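Local coordinates for hypothetical 39.9 kDa protein (Saccharomyces cerevisiae, PDB 2GA8) that acts as an ATP-dependent kinase of the P-loop type and could be involved in endoplasmic reticulum membrane assembly, at residues 53-58 with 222-227; 227-232 with 259-264. One frame throughout, in Å; residues are numbered along the deposited sequence.

From the N terminus, the chain passes through strand 25-30, the P-loop and helix 37-43 and, probably continuous with it, helix 47-58, whose later turns include residues 53-58. Contact 1 brings this helix against helix 222-227 and closes a loop of 163 residues, which includes the edge strand 156-160 of the parallel core sheet. The two contacts share Ser227, so contact 2 begins where contact 1 ends: they follow in series and neither nest nor cross. Contact 2 closes a shorter loop of 26 residues that holds strands 237-243 and 248-256, and returns to the start of strand 262-267. Arg261 NH1 also reaches Leu226 O, a probable hydrogen bond joining the end of helix 222-227 to the residue that leads into strand 262-267.

Contact 1: residues 53-58 with 222-227; sequences HTFLSE and VFEKLS
Ser227 OG sits 2.7 Å from Phe223 O, one turn back in its own helix, is also hydrogen-bonded to Tyr52 OH, and lies near the Phe55 ring, obliquely to it, 3.7 Å from Phe55 CE2. Phe223 O is itself gripped twice: Ser227 N makes the usual helical bond, and the hydroxyl comes in from the opposite face of the carbonyl plane, tilted 29° out of it. The ring of Phe55 fills the space between the helices. With CG anti to the backbone N (chi1 169°), it reaches across to Phe223, whose CB lies almost squarely over the ring centre, 3.4 Å from the centroid of Phe55, in a CH-pi contact. The two rings, by contrast, slide past one another and meet obliquely, with Phe223 CD2 3.7 Å from Phe55 CB. Helix 47-58, which probably continues the helix that follows the P-loop of this kinase, is crossed here by helix 222-227 nearly at a right angle (-80°), the axes 10.6 Å apart, so that one large side chain bridges most of the gap. The far end of the Phe55 ring lies against the backbone of the other helix, CZ being 3.6 Å from Glu224 N. Glu224, its chain bent at chi2, brings OE1 alongside at 4.1 Å from Phe55 CZ. Beyond the pair, Phe55 stacks on His59, and Tyr52, one turn earlier in helix 47-58, makes an edge-to-face contact with the ring of Phe223.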
loop_
_atom_site.group_PDB
_atom_site.type_symbol
_atom_site.label_atom_id
_atom_site.label_comp_id
_atom_site.label_asym_id
_atom_site.label_seq_id
_atom_site.Cartn_x
_atom_site.Cartn_y
_atom_site.Cartn_z
ATOM N N HIS A 53 13.986 -11.719 -13.939
ATOM C CA HIS A 53 14.436 -11.390 -15.288
ATOM C C HIS A 53 15.617 -12.272 -15.677
ATOM O O HIS A 53 15.717 -12.729 -16.817
ATOM C CB HIS A 53 14.811 -9.908 -15.360
ATOM C CG HIS A 53 13.652 -8.984 -15.144
ATOM N ND1 HIS A 53 13.802 -7.692 -14.687
ATOM C CD2 HIS A 53 12.322 -9.166 -15.323
ATOM C CE1 HIS A 53 12.615 -7.118 -14.592
ATOM N NE2 HIS A 53 11.700 -7.992 -14.972
ATOM N N THR A 54 16.504 -12.520 -14.721
ATOM C CA THR A 54 17.666 -13.364 -14.963
ATOM C C THR A 54 17.183 -14.779 -15.275
ATOM O O THR A 54 17.736 -15.470 -16.134
ATOM C CB THR A 54 18.589 -13.395 -13.724
ATOM O OG1 THR A 54 19.084 -12.074 -13.463
ATOM C CG2 THR A 54 19.762 -14.343 -13.951
ATOM N N PHE A 55 16.145 -15.208 -14.566
ATOM C CA PHE A 55 15.570 -16.529 -14.776
ATOM C C PHE A 55 15.027 -16.643 -16.203
ATOM O O PHE A 55 15.276 -17.632 -16.898
ATOM C CB PHE A 55 14.439 -16.765 -13.771
ATOM C CG PHE A 55 13.605 -17.978 -14.065
ATOM C CD1 PHE A 55 14.071 -19.254 -13.766
ATOM C CD2 PHE A 55 12.351 -17.844 -14.659
ATOM C CE1 PHE A 55 13.300 -20.385 -14.051
ATOM C CE2 PHE A 55 11.576 -18.964 -14.947
ATOM C CZ PHE A 55 12.051 -20.236 -14.642
ATOM N N LEU A 56 14.293 -15.623 -16.639
ATOM C CA LEU A 56 13.706 -15.621 -17.977
ATOM C C LEU A 56 14.752 -15.667 -19.083
ATOM O O LEU A 56 14.484 -16.170 -20.169
ATOM C CB LEU A 56 12.823 -14.385 -18.168
ATOM C CG LEU A 56 11.581 -14.311 -17.279
ATOM C CD1 LEU A 56 10.857 -13.004 -17.542
ATOM C CD2 LEU A 56 10.663 -15.508 -17.548
ATOM N N SER A 57 15.935 -15.131 -18.804
ATOM C CA SER A 57 17.022 -15.122 -19.776
ATOM C C SER A 57 17.311 -16.516 -20.328
ATOM O O SER A 57 17.541 -16.681 -21.524
ATOM C CB SER A 57 18.296 -14.565 -19.133
ATOM O OG SER A 57 19.434 -14.873 -19.920
ATOM N N GLU A 58 17.293 -17.521 -19.458
ATOM C CA GLU A 58 17.582 -18.883 -19.890
ATOM C C GLU A 58 16.352 -19.786 -19.969
ATOM O O GLU A 58 16.452 -20.965 -20.320
ATOM C CB GLU A 58 18.662 -19.481 -18.984
ATOM C CG GLU A 58 19.867 -18.553 -18.858
ATOM C CD GLU A 58 21.072 -19.203 -18.205
ATOM O OE1 GLU A 58 20.892 -20.179 -17.449
ATOM O OE2 GLU A 58 22.203 -18.721 -18.439
ATOM N N VAL A 222 10.768 -21.927 -7.932
ATOM C CA VAL A 222 9.646 -21.036 -7.656
ATOM C C VAL A 222 9.307 -20.209 -8.901
ATOM O O VAL A 222 8.137 -19.962 -9.188
ATOM C CB VAL A 222 9.943 -20.093 -6.457
ATOM C CG1 VAL A 222 11.086 -19.149 -6.782
ATOM C CG2 VAL A 222 8.679 -19.313 -6.090
ATOM N N PHE A 223 10.320 -19.796 -9.648
ATOM C CA PHE A 223 10.060 -19.008 -10.849
ATOM C C PHE A 223 9.384 -19.827 -11.947
ATOM O O PHE A 223 8.565 -19.301 -12.706
ATOM C CB PHE A 223 11.351 -18.370 -11.360
ATOM C CG PHE A 223 11.925 -17.339 -10.428
ATOM C CD1 PHE A 223 11.085 -16.497 -9.702
ATOM C CD2 PHE A 223 13.303 -17.183 -10.300
ATOM C CE1 PHE A 223 11.604 -15.513 -8.863
ATOM C CE2 PHE A 223 13.835 -16.201 -9.465
ATOM C CZ PHE A 223 12.980 -15.362 -8.745
ATOM N N GLU A 224 9.723 -21.110 -12.034
ATOM C CA GLU A 224 9.116 -21.994 -13.025
ATOM C C GLU A 224 7.629 -22.141 -12.692
ATOM O O GLU A 224 6.761 -22.015 -13.559
ATOM C CB GLU A 224 9.785 -23.372 -12.979
ATOM C CG GLU A 224 9.245 -24.374 -13.983
ATOM C CD GLU A 224 9.834 -24.187 -15.365
ATOM O OE1 GLU A 224 11.077 -24.153 -15.470
ATOM O OE2 GLU A 224 9.061 -24.082 -16.342
ATOM N N LYS A 225 7.343 -22.396 -11.419
ATOM C CA LYS A 225 5.965 -22.562 -10.967
ATOM C C LYS A 225 5.115 -21.317 -11.195
ATOM O O LYS A 225 3.996 -21.400 -11.698
ATOM C CB LYS A 225 5.945 -22.908 -9.479
ATOM C CG LYS A 225 6.652 -24.198 -9.127
ATOM C CD LYS A 225 6.648 -24.389 -7.627
ATOM C CE LYS A 225 7.479 -25.576 -7.207
ATOM N NZ LYS A 225 7.540 -25.669 -5.725
ATOM N N LEU A 226 5.637 -20.156 -10.821
ATOM C CA LEU A 226 4.868 -18.935 -11.001
ATOM C C LEU A 226 4.651 -18.612 -12.479
ATOM O O LEU A 226 3.574 -18.157 -12.871
ATOM C CB LEU A 226 5.557 -17.763 -10.286
ATOM C CG LEU A 226 6.838 -17.150 -10.844
ATOM C CD1 LEU A 226 6.500 -16.196 -11.989
ATOM C CD2 LEU A 226 7.553 -16.389 -9.729
ATOM N N SER A 227 5.669 -18.869 -13.296
ATOM C CA SER A 227 5.602 -18.592 -14.728
ATOM C C SER A 227 4.504 -19.365 -15.441
ATOM O O SER A 227 3.936 -18.883 -16.415
ATOM C CB SER A 227 6.947 -18.903 -15.397
ATOM O OG SER A 227 7.958 -18.019 -14.952
#

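Contact 2: residues 227-232 with 259-264; sequences SKTFSQ and FTRIVI
Residues 227-232 leave the end of helix 222-227 and straighten into the short strand 230-231, which approaches the turn at 259-261 most closely at Phe230 and Phe259, with a CA to CA distance of 6.4 Å. The two strands do not pair with each other: 230-231 lies beside 65-66, whereas 262-264 departs into the core sheet. Side chains therefore make the join. Phe259 turns its edge onto the face of Phe230 in a T-shaped stack, the planes at 71° and the centroids of the two rings 5.0 Å apart; Phe259 CD1 stands 3.6 Å above the Phe230 ring plane, over its centre. Arg261, bent at chi2 and chi3, brings its guanidinium obliquely against the same ring, edge first, the two planes 69° apart, with Arg261 NH1 3.3 Å from Phe230 CD1. Its NH2 donates to Thr229 OG1 over 2.8 Å, almost straight at 174° and in the guanidinium plane. The other nitrogens are engaged as well, NE by Tyr23 O and NH1 by Leu226 O, which fixes the group's rotation and sets a positive charge at the C-terminal end of helix 222-227, probably a favourable place for it. A methionine in its place would probably cost Tyr23 O, Thr229 OG1 and Leu226 O their guanidinium donors and remove the charge near the helix end. The arrangement ties a peripheral helix and strand to the entry of strand 262-267, which lies between 156-160 and 25-30 in a parallel sheet of order 2-3-1-4-5, the core topology of P-loop nucleoside and nucleotide kinases.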
loop_
_atom_site.group_PDB
_atom_site.type_symbol
_atom_site.label_atom_id
_atom_site.label_comp_id
_atom_site.label_asym_id
_atom_site.label_seq_id
_atom_site.Cartn_x
_atom_site.Cartn_y
_atom_site.Cartn_z
ATOM N N SER A 227 5.669 -18.869 -13.296
ATOM C CA SER A 227 5.602 -18.592 -14.728
ATOM C C SER A 227 4.504 -19.365 -15.441
ATOM O O SER A 227 3.936 -18.883 -16.415
ATOM C CB SER A 227 6.947 -18.903 -15.397
ATOM O OG SER A 227 7.958 -18.019 -14.952
ATOM N N LYS A 228 4.202 -20.558 -14.943
ATOM C CA LYS A 228 3.180 -21.403 -15.551
ATOM C C LYS A 228 1.797 -21.222 -14.932
ATOM O O LYS A 228 0.853 -21.896 -15.332
ATOM C CB LYS A 228 3.577 -22.878 -15.425
ATOM C CG LYS A 228 4.877 -23.261 -16.118
ATOM C CD LYS A 228 4.786 -23.051 -17.619
ATOM C CE LYS A 228 6.018 -23.588 -18.331
ATOM N NZ LYS A 228 5.996 -23.250 -19.780
ATOM N N THR A 229 1.665 -20.308 -13.975
ATOM C CA THR A 229 0.383 -20.133 -13.302
ATOM C C THR A 229 -0.240 -18.737 -13.292
ATOM O O THR A 229 -1.092 -18.446 -12.447
ATOM C CB THR A 229 0.477 -20.644 -11.850
ATOM O OG1 THR A 229 1.573 -20.003 -11.186
ATOM C CG2 THR A 229 0.698 -22.156 -11.837
ATOM N N PHE A 230 0.182 -17.878 -14.212
ATOM C CA PHE A 230 -0.392 -16.546 -14.316
ATOM C C PHE A 230 -1.825 -16.780 -14.784
ATOM O O PHE A 230 -2.092 -17.747 -15.507
ATOM C CB PHE A 230 0.364 -15.710 -15.353
ATOM C CG PHE A 230 1.729 -15.265 -14.906
ATOM C CD1 PHE A 230 1.875 -14.389 -13.829
ATOM C CD2 PHE A 230 2.870 -15.686 -15.589
ATOM C CE1 PHE A 230 3.136 -13.936 -13.442
ATOM C CE2 PHE A 230 4.135 -15.237 -15.210
ATOM C CZ PHE A 230 4.270 -14.360 -14.135
ATOM N N SER A 231 -2.745 -15.910 -14.380
ATOM C CA SER A 231 -4.145 -16.073 -14.758
ATOM C C SER A 231 -4.740 -14.891 -15.519
ATOM O O SER A 231 -4.584 -13.735 -15.125
ATOM C CB SER A 231 -4.993 -16.338 -13.514
ATOM O OG SER A 231 -6.365 -16.440 -13.857
ATOM N N GLN A 232 -5.439 -15.196 -16.607
ATOM C CA GLN A 232 -6.071 -14.168 -17.421
ATOM C C GLN A 232 -7.254 -13.529 -16.685
ATOM O O GLN A 232 -7.740 -12.474 -17.083
ATOM C CB GLN A 232 -6.555 -14.783 -18.739
ATOM C CG GLN A 232 -6.994 -13.775 -19.786
ATOM C CD GLN A 232 -5.879 -12.820 -20.176
ATOM O OE1 GLN A 232 -4.760 -13.243 -20.473
ATOM N NE2 GLN A 232 -6.182 -11.527 -20.186
ATOM N N PHE A 259 0.448 -10.172 -13.565
ATOM C CA PHE A 259 1.833 -10.617 -13.416
ATOM C C PHE A 259 2.400 -10.362 -12.032
ATOM O O PHE A 259 3.414 -10.945 -11.657
ATOM C CB PHE A 259 2.713 -9.955 -14.476
ATOM C CG PHE A 259 2.347 -10.342 -15.874
ATOM C CD1 PHE A 259 2.522 -11.650 -16.311
ATOM C CD2 PHE A 259 1.774 -9.416 -16.739
ATOM C CE1 PHE A 259 2.128 -12.035 -17.590
ATOM C CE2 PHE A 259 1.377 -9.789 -18.015
ATOM C CZ PHE A 259 1.554 -11.103 -18.441
ATOM N N THR A 260 1.740 -9.496 -11.270
ATOM C CA THR A 260 2.194 -9.185 -9.920
ATOM C C THR A 260 1.824 -10.327 -8.975
ATOM O O THR A 260 0.651 -10.517 -8.650
ATOM C CB THR A 260 1.546 -7.892 -9.402
ATOM O OG1 THR A 260 1.681 -6.855 -10.388
ATOM C CG2 THR A 260 2.219 -7.453 -8.117
ATOM N N ARG A 261 2.829 -11.079 -8.531
ATOM C CA ARG A 261 2.594 -12.204 -7.634
ATOM C C ARG A 261 3.083 -11.909 -6.215
ATOM O O ARG A 261 2.892 -12.707 -5.300
ATOM C CB ARG A 261 3.284 -13.454 -8.188
ATOM C CG ARG A 261 2.896 -13.773 -9.629
ATOM C CD ARG A 261 1.409 -14.123 -9.769
ATOM N NE ARG A 261 1.113 -15.484 -9.322
ATOM C CZ ARG A 261 1.371 -16.582 -10.033
ATOM N NH1 ARG A 261 1.921 -16.484 -11.239
ATOM N NH2 ARG A 261 1.104 -17.781 -9.529
ATOM N N ILE A 262 3.725 -10.758 -6.055
ATOM C CA ILE A 262 4.244 -10.318 -4.768
ATOM C C ILE A 262 3.904 -8.837 -4.636
ATOM O O ILE A 262 4.258 -8.035 -5.499
ATOM C CB ILE A 262 5.780 -10.499 -4.695
ATOM C CG1 ILE A 262 6.126 -11.987 -4.704
ATOM C CG2 ILE A 262 6.336 -9.829 -3.447
ATOM C CD1 ILE A 262 7.587 -12.267 -4.946
ATOM N N VAL A 263 3.191 -8.482 -3.572
ATOM C CA VAL A 263 2.809 -7.096 -3.342
ATOM C C VAL A 263 3.439 -6.669 -2.029
ATOM O O VAL A 263 3.203 -7.278 -0.983
ATOM C CB VAL A 263 1.269 -6.924 -3.255
ATOM C CG1 VAL A 263 0.918 -5.463 -2.980
ATOM C CG2 VAL A 263 0.626 -7.381 -4.546
ATOM N N ILE A 264 4.263 -5.629 -2.097
ATOM C CA ILE A 264 4.949 -5.123 -0.923
ATOM C C ILE A 264 4.281 -3.821 -0.496
ATOM O O ILE A 264 4.400 -2.810 -1.172
ATOM C CB ILE A 264 6.438 -4.869 -1.240
ATOM C CG1 ILE A 264 7.097 -6.181 -1.678
ATOM C CG2 ILE A 264 7.144 -4.296 -0.018
ATOM C CD1 ILE A 264 8.394 -5.985 -2.463
#